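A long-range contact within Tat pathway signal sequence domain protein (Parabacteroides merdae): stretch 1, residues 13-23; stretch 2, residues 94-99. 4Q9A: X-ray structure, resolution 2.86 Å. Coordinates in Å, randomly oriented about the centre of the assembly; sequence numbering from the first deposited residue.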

# COMPACT_ATOMS: atom_id res chain seq x y z
N LYS A 13 13.80 -10.84 -16.40
CA LYS A 13 12.66 -10.64 -15.53
C LYS A 13 12.52 -11.76 -14.53
O LYS A 13 13.08 -12.84 -14.71
CB LYS A 13 11.39 -10.58 -16.40
N ILE A 14 11.78 -11.51 -13.46
CA ILE A 14 11.50 -12.52 -12.45
C ILE A 14 10.31 -13.36 -12.98
O ILE A 14 9.35 -12.80 -13.49
CB ILE A 14 11.26 -11.84 -11.06
CG1 ILE A 14 12.57 -11.20 -10.50
CG2 ILE A 14 10.57 -12.78 -10.04
CD1 ILE A 14 13.61 -12.15 -9.76
N ASN A 15 10.43 -14.71 -12.92
CA ASN A 15 9.38 -15.61 -13.39
C ASN A 15 8.69 -16.24 -12.17
O ASN A 15 9.37 -16.80 -11.31
CB ASN A 15 9.96 -16.68 -14.35
CG ASN A 15 10.83 -16.16 -15.50
OD1 ASN A 15 10.34 -15.59 -16.48
ND2 ASN A 15 12.15 -16.38 -15.42
N LEU A 16 7.37 -16.09 -12.06
CA LEU A 16 6.61 -16.63 -10.93
C LEU A 16 5.76 -17.81 -11.34
O LEU A 16 5.19 -17.80 -12.43
CB LEU A 16 5.68 -15.57 -10.32
CG LEU A 16 6.29 -14.24 -9.86
CD1 LEU A 16 5.20 -13.28 -9.52
CD2 LEU A 16 7.21 -14.39 -8.66
N LYS A 17 5.63 -18.80 -10.45
CA LYS A 17 4.80 -19.98 -10.66
C LYS A 17 3.60 -19.92 -9.71
O LYS A 17 3.55 -19.05 -8.85
CB LYS A 17 5.63 -21.26 -10.43
CG LYS A 17 6.25 -21.39 -9.04
CD LYS A 17 6.98 -22.70 -8.96
CE LYS A 17 7.73 -22.88 -7.69
NZ LYS A 17 8.67 -24.04 -7.79
N LYS A 18 2.65 -20.87 -9.83
CA LYS A 18 1.53 -20.94 -8.89
C LYS A 18 2.09 -21.28 -7.51
O LYS A 18 3.07 -22.03 -7.41
CB LYS A 18 0.46 -21.98 -9.32
CG LYS A 18 -0.91 -21.76 -8.65
CD LYS A 18 -1.97 -22.77 -9.11
CE LYS A 18 -1.95 -24.10 -8.35
NZ LYS A 18 -2.61 -24.01 -7.01
N ASP A 19 1.53 -20.66 -6.47
CA ASP A 19 1.90 -20.84 -5.06
C ASP A 19 3.41 -20.57 -4.83
O ASP A 19 4.01 -21.17 -3.94
CB ASP A 19 1.49 -22.24 -4.55
CG ASP A 19 0.09 -22.68 -4.95
OD1 ASP A 19 -0.88 -21.95 -4.63
OD2 ASP A 19 -0.04 -23.76 -5.56
N CYS A 20 4.00 -19.64 -5.59
CA CYS A 20 5.41 -19.25 -5.46
C CYS A 20 5.66 -18.55 -4.12
O CYS A 20 4.81 -17.78 -3.66
CB CYS A 20 5.85 -18.36 -6.62
SG CYS A 20 4.94 -16.79 -6.72
N VAL A 21 6.83 -18.79 -3.51
CA VAL A 21 7.18 -18.17 -2.23
C VAL A 21 8.08 -16.95 -2.50
O VAL A 21 9.11 -17.07 -3.17
CB VAL A 21 7.80 -19.21 -1.24
CG1 VAL A 21 8.49 -18.55 -0.04
CG2 VAL A 21 6.73 -20.18 -0.75
N ILE A 22 7.67 -15.77 -2.00
CA ILE A 22 8.46 -14.53 -2.13
C ILE A 22 8.87 -14.10 -0.73
O ILE A 22 8.02 -14.00 0.17
CB ILE A 22 7.76 -13.40 -2.94
CG1 ILE A 22 7.45 -13.86 -4.38
CG2 ILE A 22 8.63 -12.15 -2.98
CD1 ILE A 22 6.11 -13.36 -4.89
N LEU A 23 10.18 -13.89 -0.53
CA LEU A 23 10.72 -13.52 0.77
C LEU A 23 11.54 -12.25 0.69
O LEU A 23 12.50 -12.16 -0.07
CB LEU A 23 11.56 -14.68 1.37
CG LEU A 23 12.32 -14.41 2.67
CD1 LEU A 23 11.37 -14.14 3.84
CD2 LEU A 23 13.25 -15.53 2.99
N PHE A 94 12.48 -21.25 4.40
CA PHE A 94 11.34 -20.85 3.59
C PHE A 94 11.37 -21.44 2.21
O PHE A 94 10.32 -21.48 1.55
CB PHE A 94 11.29 -19.31 3.48
CG PHE A 94 10.90 -18.65 4.76
CD1 PHE A 94 11.85 -18.36 5.73
CD2 PHE A 94 9.57 -18.34 5.02
CE1 PHE A 94 11.49 -17.77 6.94
CE2 PHE A 94 9.21 -17.73 6.23
CZ PHE A 94 10.17 -17.44 7.18
N GLN A 95 12.58 -21.85 1.74
CA GLN A 95 12.84 -22.33 0.38
C GLN A 95 12.25 -21.31 -0.61
O GLN A 95 11.38 -21.67 -1.40
CB GLN A 95 12.29 -23.74 0.18
CG GLN A 95 13.17 -24.79 0.78
CD GLN A 95 12.45 -26.10 0.80
OE1 GLN A 95 12.10 -26.65 -0.25
NE2 GLN A 95 12.20 -26.61 2.00
N PRO A 96 12.64 -20.01 -0.51
CA PRO A 96 12.01 -19.00 -1.38
C PRO A 96 12.29 -19.17 -2.86
O PRO A 96 13.43 -19.42 -3.28
CB PRO A 96 12.60 -17.68 -0.87
CG PRO A 96 13.90 -18.06 -0.22
CD PRO A 96 13.62 -19.38 0.40
N ASP A 97 11.24 -19.01 -3.66
CA ASP A 97 11.31 -19.05 -5.12
C ASP A 97 11.93 -17.73 -5.62
O ASP A 97 12.69 -17.70 -6.60
CB ASP A 97 9.91 -19.31 -5.70
CG ASP A 97 9.39 -20.72 -5.40
OD1 ASP A 97 10.08 -21.69 -5.75
OD2 ASP A 97 8.29 -20.84 -4.83
N VAL A 98 11.62 -16.63 -4.90
CA VAL A 98 12.10 -15.28 -5.15
C VAL A 98 12.53 -14.68 -3.81
O VAL A 98 11.72 -14.55 -2.89
CB VAL A 98 11.04 -14.40 -5.87
CG1 VAL A 98 11.51 -12.96 -6.02
CG2 VAL A 98 10.69 -14.99 -7.23
N LEU A 99 13.81 -14.34 -3.70
CA LEU A 99 14.37 -13.75 -2.49
C LEU A 99 14.85 -12.32 -2.78
O LEU A 99 15.54 -12.09 -3.75
CB LEU A 99 15.52 -14.65 -1.95
CG LEU A 99 16.44 -14.09 -0.87
CD1 LEU A 99 15.73 -14.00 0.48
CD2 LEU A 99 17.68 -14.90 -0.77

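The two stretches meet as the start of a parallel pair of β-strands, joined by backbone hydrogen bonds, anchored at its entrance by the carboxylate of Asp-97 and packed with aliphatic side chains on both faces. Together they bury 617 Å² between segments at least 71 residues apart in sequence.

The register pairs Ile-22 with Val-98 and Leu-23 with Leu-99, with CA atoms 4.8 and 4.9 Å apart. Val-98 lies between two main-chain hydrogen bonds, as parallel pairing requires: its N donates to Val-21 O at 3.1 Å, and its O accepts from Leu-23 N at 2.9 Å. Val-98 O also lies 3.3 Å from Ile-22 CA in a CA-H...O contact, and a similar contact follows between Leu-99 CA and Leu-23 O at 3.4 Å.

Just before the paired residues, Asp-97 takes over with its side chain. Its CA-to-CB bond points toward stretch 1, and with chi1 in the m rotamer OD2 accepts a nearly straight hydrogen bond from Val-21 N at 2.8 Å. Its own backbone N makes a weak hydrogen bond to Val-21 O at 2.9 Å, so Asp-97 engages both the amide and the carbonyl of one residue. The other carboxylate oxygen, OD1, forms a salt bridge with Lys-17 NZ at 3.4 Å. Lys-17 starts sideways to stretch 2, but its extended chain brings the ammonium group within reach; it also opens the type II turn that ends at Cys-20, immediately before Val-21.

The side chains of Ile-22 and Val-98 share one face of the sheet, where Ile-22 CG1 packs 3.9 Å from Val-98 CB. Val-98 CG2 is also touched by Ile-14 CG2 at 3.6 Å and Leu-16 CD2 at 3.8 Å, so the loop preceding the turn helps cover this valine. The β-branched valine suits a strand, and its CG2 methyl, on the same face as the side chain of Ile-22, meets Ile-14 and Leu-16.

Leu-23 and Leu-99 occupy the other face, with Leu-23 CD2 3.8 Å from Leu-99 CD1. Leu-23 reaches further along stretch 2: its CB lies 3.9 Å from Pro-96 CB, and its CD2 approaches Phe-94 CD1 obliquely at 4.2 Å. Pro-96 offers an apolar surface and, having no amide hydrogen, leaves no backbone donor unsatisfied here. Val-21 CG1 rests 3.8 Å from Pro-96 CA, continuing the hydrophobic packing next to the polar anchor.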